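Local structure of L-Ribose isomerase (Acinetobacter, 4Q0P) at the alpha-L-ribofuranose site and the beta-L-ribopyranose site. The protein catalyses the isomerisation of the aldose L-ribose to its ketose, L-ribulose, at a metal-centred site in a cupin-type beta-barrel. Sequence-based numbering; all coordinates share one arbitrary frame. Chains: chain A/B, L-Ribose isomerase.

Contact 1: the alpha-L-ribofuranose site. Residues chain A 20, 23, 27; chain B 63, 66-67. With Z6J (alpha-L-ribofuranose), chain C.
A furanose form of the sugar, alpha-L-ribofuranose Z6J, lies in a cleft between two subunits. Helix 19-35 of chain A forms one wall. Helix 60-63 of chain B and the loop after it form the other. The sugar is poorly ordered, so its finer contacts should be read with care.

A:Asp23 makes the clearest polar contact. Its CG lies anti to the carbonyl carbon and beside the backbone N (chi1 -71°). This brings the carboxylate to the exocyclic hydroxyl of the sugar. Z6J O5 donates to A:Asp23 OD2 at 2.8 Å, and OD2 receives it on its anti lone pair, away from OD1. A weak bond also runs from O5 to the backbone carbonyl oxygen of B:Trp66.

A:Arg27 and B:Trp66 meet beside this hydroxyl. The two side chains cross obliquely, with guanidinium and indole planes 46° apart. CE3 of B:Trp66 sits over the centre of the guanidinium, and A:Arg27 CB lies over the indole face. The arginine chain bends at chi3 (77°), which brings NE within 3.3 Å of B:Trp66 CE3. Z6J O5 lies at the guanidinium edge, in its plane, but NH1 is 3.9 Å from it.

A:Arg20 runs past the other end of the sugar. Its CG is anti to the backbone N, and the chain stays extended to NE. The guanidinium lays one face toward the backbone C of B:Asn63, offset toward the rim. The carbonyl oxygen O of B:Asn63 is 3.0 Å from the hydroxyl Z6J O3, but at an angle that makes a hydrogen bond doubtful. B:Ser67 packs its CA 3.4 Å from Z6J C2.

The site lies far from the metal and supplies few polar contacts. It is probably an incidental surface site filled by sugar added for crystallisation. The protein contacts around it join two subunits of the deposited tetramer.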
# COMPACT_ATOMS: atom_id res chain seq x y z
N ARG A 20 26.34 -8.69 10.93
CA ARG A 20 25.64 -9.03 9.70
C ARG A 20 24.25 -9.57 10.01
O ARG A 20 23.28 -9.23 9.33
CB ARG A 20 26.42 -10.08 8.90
CG ARG A 20 25.68 -10.57 7.66
CD ARG A 20 26.50 -11.58 6.88
NE ARG A 20 25.69 -12.26 5.88
CZ ARG A 20 26.16 -13.16 5.02
NH1 ARG A 20 27.45 -13.49 5.05
NH2 ARG A 20 25.35 -13.73 4.14
N ASP A 23 22.09 -6.43 11.13
CA ASP A 23 21.75 -5.53 10.03
C ASP A 23 20.74 -6.10 9.04
O ASP A 23 19.80 -5.41 8.66
CB ASP A 23 23.02 -5.11 9.28
CG ASP A 23 23.89 -4.15 10.08
OD1 ASP A 23 23.54 -3.85 11.25
OD2 ASP A 23 24.92 -3.68 9.55
N ARG A 27 17.54 -4.06 8.89
CA ARG A 27 17.40 -3.30 7.65
C ARG A 27 16.27 -3.83 6.77
O ARG A 27 15.55 -3.04 6.16
CB ARG A 27 18.73 -3.26 6.88
CG ARG A 27 19.80 -2.46 7.61
CD ARG A 27 21.03 -2.20 6.76
NE ARG A 27 20.81 -1.14 5.78
CZ ARG A 27 21.72 -0.74 4.89
NH1 ARG A 27 22.91 -1.32 4.84
NH2 ARG A 27 21.42 0.24 4.04
N ASN B 63 29.63 -11.29 2.64
CA ASN B 63 29.24 -10.20 3.52
C ASN B 63 27.72 -9.98 3.56
O ASN B 63 27.21 -9.28 4.42
CB ASN B 63 29.96 -8.91 3.13
CG ASN B 63 31.45 -8.98 3.44
OD1 ASN B 63 31.85 -9.41 4.52
ND2 ASN B 63 32.27 -8.55 2.48
N TRP B 66 23.14 -6.97 2.23
CA TRP B 66 23.05 -5.58 2.68
C TRP B 66 24.44 -4.97 2.78
O TRP B 66 24.61 -3.89 3.34
CB TRP B 66 22.32 -5.48 4.03
CG TRP B 66 20.83 -5.58 3.88
CD1 TRP B 66 20.06 -6.71 3.97
CD2 TRP B 66 19.94 -4.52 3.52
NE1 TRP B 66 18.75 -6.42 3.67
CE2 TRP B 66 18.64 -5.08 3.39
CE3 TRP B 66 20.10 -3.15 3.27
CZ2 TRP B 66 17.52 -4.32 3.03
CZ3 TRP B 66 18.99 -2.39 2.92
CH2 TRP B 66 17.72 -2.98 2.80
N SER B 67 25.42 -5.65 2.21
CA SER B 67 26.80 -5.16 2.23
C SER B 67 26.93 -3.98 1.28
O SER B 67 27.74 -3.09 1.50
CB SER B 67 27.77 -6.27 1.81
OG SER B 67 27.61 -6.62 0.44
O5 Z6J C . 24.70 -4.16 6.82
C5 Z6J C . 25.00 -5.55 6.77
C4 Z6J C . 26.47 -5.80 7.05
O4 Z6J C . 27.18 -4.60 6.69
C3 Z6J C . 27.04 -6.93 6.19
O3 Z6J C . 27.76 -7.85 7.00
C2 Z6J C . 28.00 -6.26 5.20
O2 Z6J C . 29.33 -6.69 5.45
C1 Z6J C . 27.89 -4.76 5.45
O1 Z6J C . 29.18 -4.19 5.61

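Contact 2: the beta-L-ribopyranose site. Residues chain A 76, 104, 106, 114, 117, 119, 122, 124, 199, 201, 215, 220, 222, 243, 254. With 0MK (beta-L-ribopyranose), chain D; CO (cobalt (II) ion), chain E.
This is the active site of a cupin-type metal-dependent sugar isomerase. Its cobalt is bound by A:His117 NE2, A:His119 NE2, A:His199 NE2 and a carboxylate oxygen, A:Glu124 OE2. Water 1 and the ring oxygen of the bound beta-L-ribopyranose, 0MK O5, complete a near-octahedral set. The bond from 0MK O5 to the cobalt CO measures 2.4 Å. The protein buries nearly all of the sugar's surface.

A:Lys122 comes from a loop over one face of the pyranose, and its NZ sits above the ring between the axial hydroxyls O2 and O4. From CB, its CG is anti to the backbone N (chi1 -175°). The chain stays extended to CD, which comes 3.8 Å from 0MK O2. It then bends at chi3 (65°). CE lies over the centre of the A:His119 ring and covers one face of that metal ligand. The tip, NZ, donates to O2 at 2.5 Å and to O4 at 2.6 Å, spanning two hydroxyls of the pyranose. NZ also donates to A:Ser220 OG, which ties the lysine to the A:Glu222 group.

A:Glu215 faces the C1-C2 bond. Its CG is anti to the backbone N (chi1 174°) and the chain is extended beyond CG. OE2 takes the O2 hydroxyl through its syn lone pair at 2.5 Å. A:Lys104 NZ meets the same oxygen from above the carboxylate plane, in a salt bridge. That charge may lower the proton affinity of the carboxylate. The carboxylate lies alongside C1 and C2 and may act as a base once the ring has opened.

Water 1 hydrogen-bonds to the anomeric hydroxyl O1 and to A:Glu124 OE1. Its place also lies at the edge of the A:Phe201 ring, in plane. A:Met106 SD approaches O1 at 3.4 Å, and A:Ile76 CD1 packs against C3. Around O4, A:Asn243 OD1 and the poorly ordered A:Glu222 accept weak bonds. A:Asn243 ND2 donates to A:Glu222 OE2, which also pairs with the poorly ordered A:Arg254.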
# COMPACT_ATOMS: atom_id res chain seq x y z
N ILE A 76 11.36 -3.02 16.90
CA ILE A 76 10.45 -1.92 17.14
C ILE A 76 11.02 -0.64 16.54
O ILE A 76 12.17 -0.28 16.80
CB ILE A 76 10.22 -1.68 18.65
CG1 ILE A 76 9.52 -2.90 19.27
CG2 ILE A 76 9.40 -0.41 18.86
CD1 ILE A 76 9.18 -2.75 20.75
N LYS A 104 4.47 3.35 17.30
CA LYS A 104 5.59 2.53 16.85
C LYS A 104 5.11 1.39 15.99
O LYS A 104 3.94 0.98 16.06
CB LYS A 104 6.35 1.96 18.04
CG LYS A 104 5.61 0.83 18.77
CD LYS A 104 5.39 1.16 20.25
CE LYS A 104 4.40 2.31 20.42
NZ LYS A 104 4.08 2.56 21.87
N MET A 106 5.91 -2.55 15.12
CA MET A 106 6.60 -3.68 15.71
C MET A 106 6.60 -4.85 14.74
O MET A 106 5.58 -5.14 14.12
CB MET A 106 5.94 -4.08 17.04
CG MET A 106 5.90 -2.95 18.07
SD MET A 106 5.14 -3.38 19.67
CE MET A 106 3.54 -3.97 19.12
N CYS A 114 6.76 -11.38 21.84
CA CYS A 114 7.04 -10.16 22.57
C CYS A 114 6.58 -10.84 23.88
O CYS A 114 5.38 -11.08 24.06
CB CYS A 114 6.08 -9.03 22.22
SG CYS A 114 6.28 -7.60 23.32
N HIS A 117 4.52 -9.57 29.98
CA HIS A 117 4.91 -8.38 30.72
C HIS A 117 3.69 -7.51 30.97
O HIS A 117 2.61 -7.78 30.45
CB HIS A 117 5.95 -7.58 29.93
CG HIS A 117 5.41 -6.97 28.67
ND1 HIS A 117 5.13 -7.71 27.54
CD2 HIS A 117 5.06 -5.69 28.38
CE1 HIS A 117 4.63 -6.91 26.61
NE2 HIS A 117 4.59 -5.68 27.09
N HIS A 119 2.52 -3.14 32.22
CA HIS A 119 2.95 -1.78 32.47
C HIS A 119 2.03 -1.20 33.53
O HIS A 119 0.83 -1.45 33.53
CB HIS A 119 2.84 -0.94 31.20
CG HIS A 119 3.38 -1.62 29.98
ND1 HIS A 119 4.73 -1.81 29.77
CD2 HIS A 119 2.76 -2.18 28.92
CE1 HIS A 119 4.91 -2.46 28.64
NE2 HIS A 119 3.73 -2.70 28.10
N LYS A 122 1.50 2.56 31.09
CA LYS A 122 1.15 2.49 29.68
C LYS A 122 -0.02 1.61 29.25
O LYS A 122 -0.07 0.41 29.54
CB LYS A 122 2.39 2.08 28.87
CG LYS A 122 2.17 2.08 27.37
CD LYS A 122 3.49 1.95 26.62
CE LYS A 122 4.14 0.61 26.89
NZ LYS A 122 5.49 0.53 26.28
N GLU A 124 -1.95 0.41 25.82
CA GLU A 124 -1.66 0.24 24.40
C GLU A 124 -2.87 -0.13 23.56
O GLU A 124 -3.92 -0.51 24.08
CB GLU A 124 -0.61 -0.87 24.20
CG GLU A 124 0.42 -0.99 25.31
CD GLU A 124 1.29 -2.25 25.20
OE1 GLU A 124 0.84 -3.27 24.64
OE2 GLU A 124 2.44 -2.21 25.69
N HIS A 199 0.40 -9.17 29.44
CA HIS A 199 0.16 -9.47 28.04
C HIS A 199 1.41 -9.90 27.30
O HIS A 199 2.53 -9.63 27.73
CB HIS A 199 -0.49 -8.27 27.32
CG HIS A 199 0.31 -7.01 27.38
ND1 HIS A 199 0.47 -6.28 28.54
CD2 HIS A 199 0.99 -6.33 26.43
CE1 HIS A 199 1.21 -5.22 28.30
NE2 HIS A 199 1.54 -5.23 27.02
N PHE A 201 2.44 -11.53 22.97
CA PHE A 201 1.92 -11.82 21.64
C PHE A 201 2.99 -12.41 20.74
O PHE A 201 4.19 -12.24 20.98
CB PHE A 201 1.28 -10.57 21.02
CG PHE A 201 2.23 -9.40 20.83
CD1 PHE A 201 3.01 -9.31 19.68
CD2 PHE A 201 2.30 -8.38 21.77
CE1 PHE A 201 3.85 -8.21 19.48
CE2 PHE A 201 3.14 -7.28 21.58
CZ PHE A 201 3.91 -7.19 20.43
N GLU A 215 1.46 0.07 16.97
CA GLU A 215 0.98 0.27 18.32
C GLU A 215 0.85 1.75 18.63
O GLU A 215 1.76 2.53 18.37
CB GLU A 215 1.92 -0.36 19.35
CG GLU A 215 1.51 -0.04 20.78
CD GLU A 215 2.46 -0.62 21.80
OE1 GLU A 215 2.55 -1.87 21.87
OE2 GLU A 215 3.12 0.16 22.53
N SER A 220 5.87 5.84 26.61
CA SER A 220 6.62 4.63 26.93
C SER A 220 7.86 4.99 27.74
O SER A 220 8.85 5.48 27.19
CB SER A 220 7.01 3.90 25.64
OG SER A 220 7.69 2.69 25.92
N GLU A 222 11.07 4.22 29.18
CA GLU A 222 12.13 3.24 29.01
C GLU A 222 13.52 3.86 29.06
O GLU A 222 13.99 4.45 28.09
CB GLU A 222 11.96 2.50 27.67
CG GLU A 222 10.64 1.75 27.56
CD GLU A 222 10.44 1.12 26.19
OE1 GLU A 222 10.27 1.87 25.20
OE2 GLU A 222 10.45 -0.13 26.10
N ASN A 243 8.16 -1.07 32.01
CA ASN A 243 8.02 -2.34 31.31
C ASN A 243 8.43 -3.47 32.27
O ASN A 243 9.61 -3.75 32.43
CB ASN A 243 8.90 -2.39 30.06
CG ASN A 243 8.55 -1.31 29.05
OD1 ASN A 243 7.39 -0.90 28.93
ND2 ASN A 243 9.55 -0.85 28.31
N ARG A 254 16.93 -6.63 27.74
CA ARG A 254 16.00 -5.84 26.94
C ARG A 254 16.57 -4.46 26.62
O ARG A 254 16.37 -3.93 25.53
CB ARG A 254 14.67 -5.71 27.68
CG ARG A 254 13.49 -5.25 26.84
CD ARG A 254 13.60 -3.78 26.45
NE ARG A 254 12.47 -3.35 25.63
CZ ARG A 254 12.34 -2.14 25.10
NH1 ARG A 254 11.27 -1.84 24.37
NH2 ARG A 254 13.28 -1.23 25.29
C1 0MK D . 4.73 -2.86 23.82
C2 0MK D . 5.45 -1.61 23.32
C3 0MK D . 6.97 -1.77 23.45
C4 0MK D . 7.40 -2.27 24.85
C5 0MK D . 6.55 -3.47 25.30
O1 0MK D . 5.07 -3.97 23.00
O2 0MK D . 5.01 -0.48 24.05
O3 0MK D . 7.59 -0.52 23.20
O4 0MK D . 7.31 -1.22 25.80
O5 0MK D . 5.14 -3.16 25.17
CO CO E . 3.21 -4.00 26.42
O HOH W 1 2.93 -5.04 24.50

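The C-alpha centres of contact 1 and contact 2 lie about 27 Å apart, and the residues described for them do not overlap. Contact 2 is built within chain A, largely from strands of the barrel and the loops near them. Contact 1 combines helix 19-35 of chain A with helix 60-63 and the following loop of chain B. Each copy of the protein can therefore hold its own metal centre, while contact 1 requires two subunits to meet. The two sugars differ in ring form. The structure alone does not show any coupling between the two places.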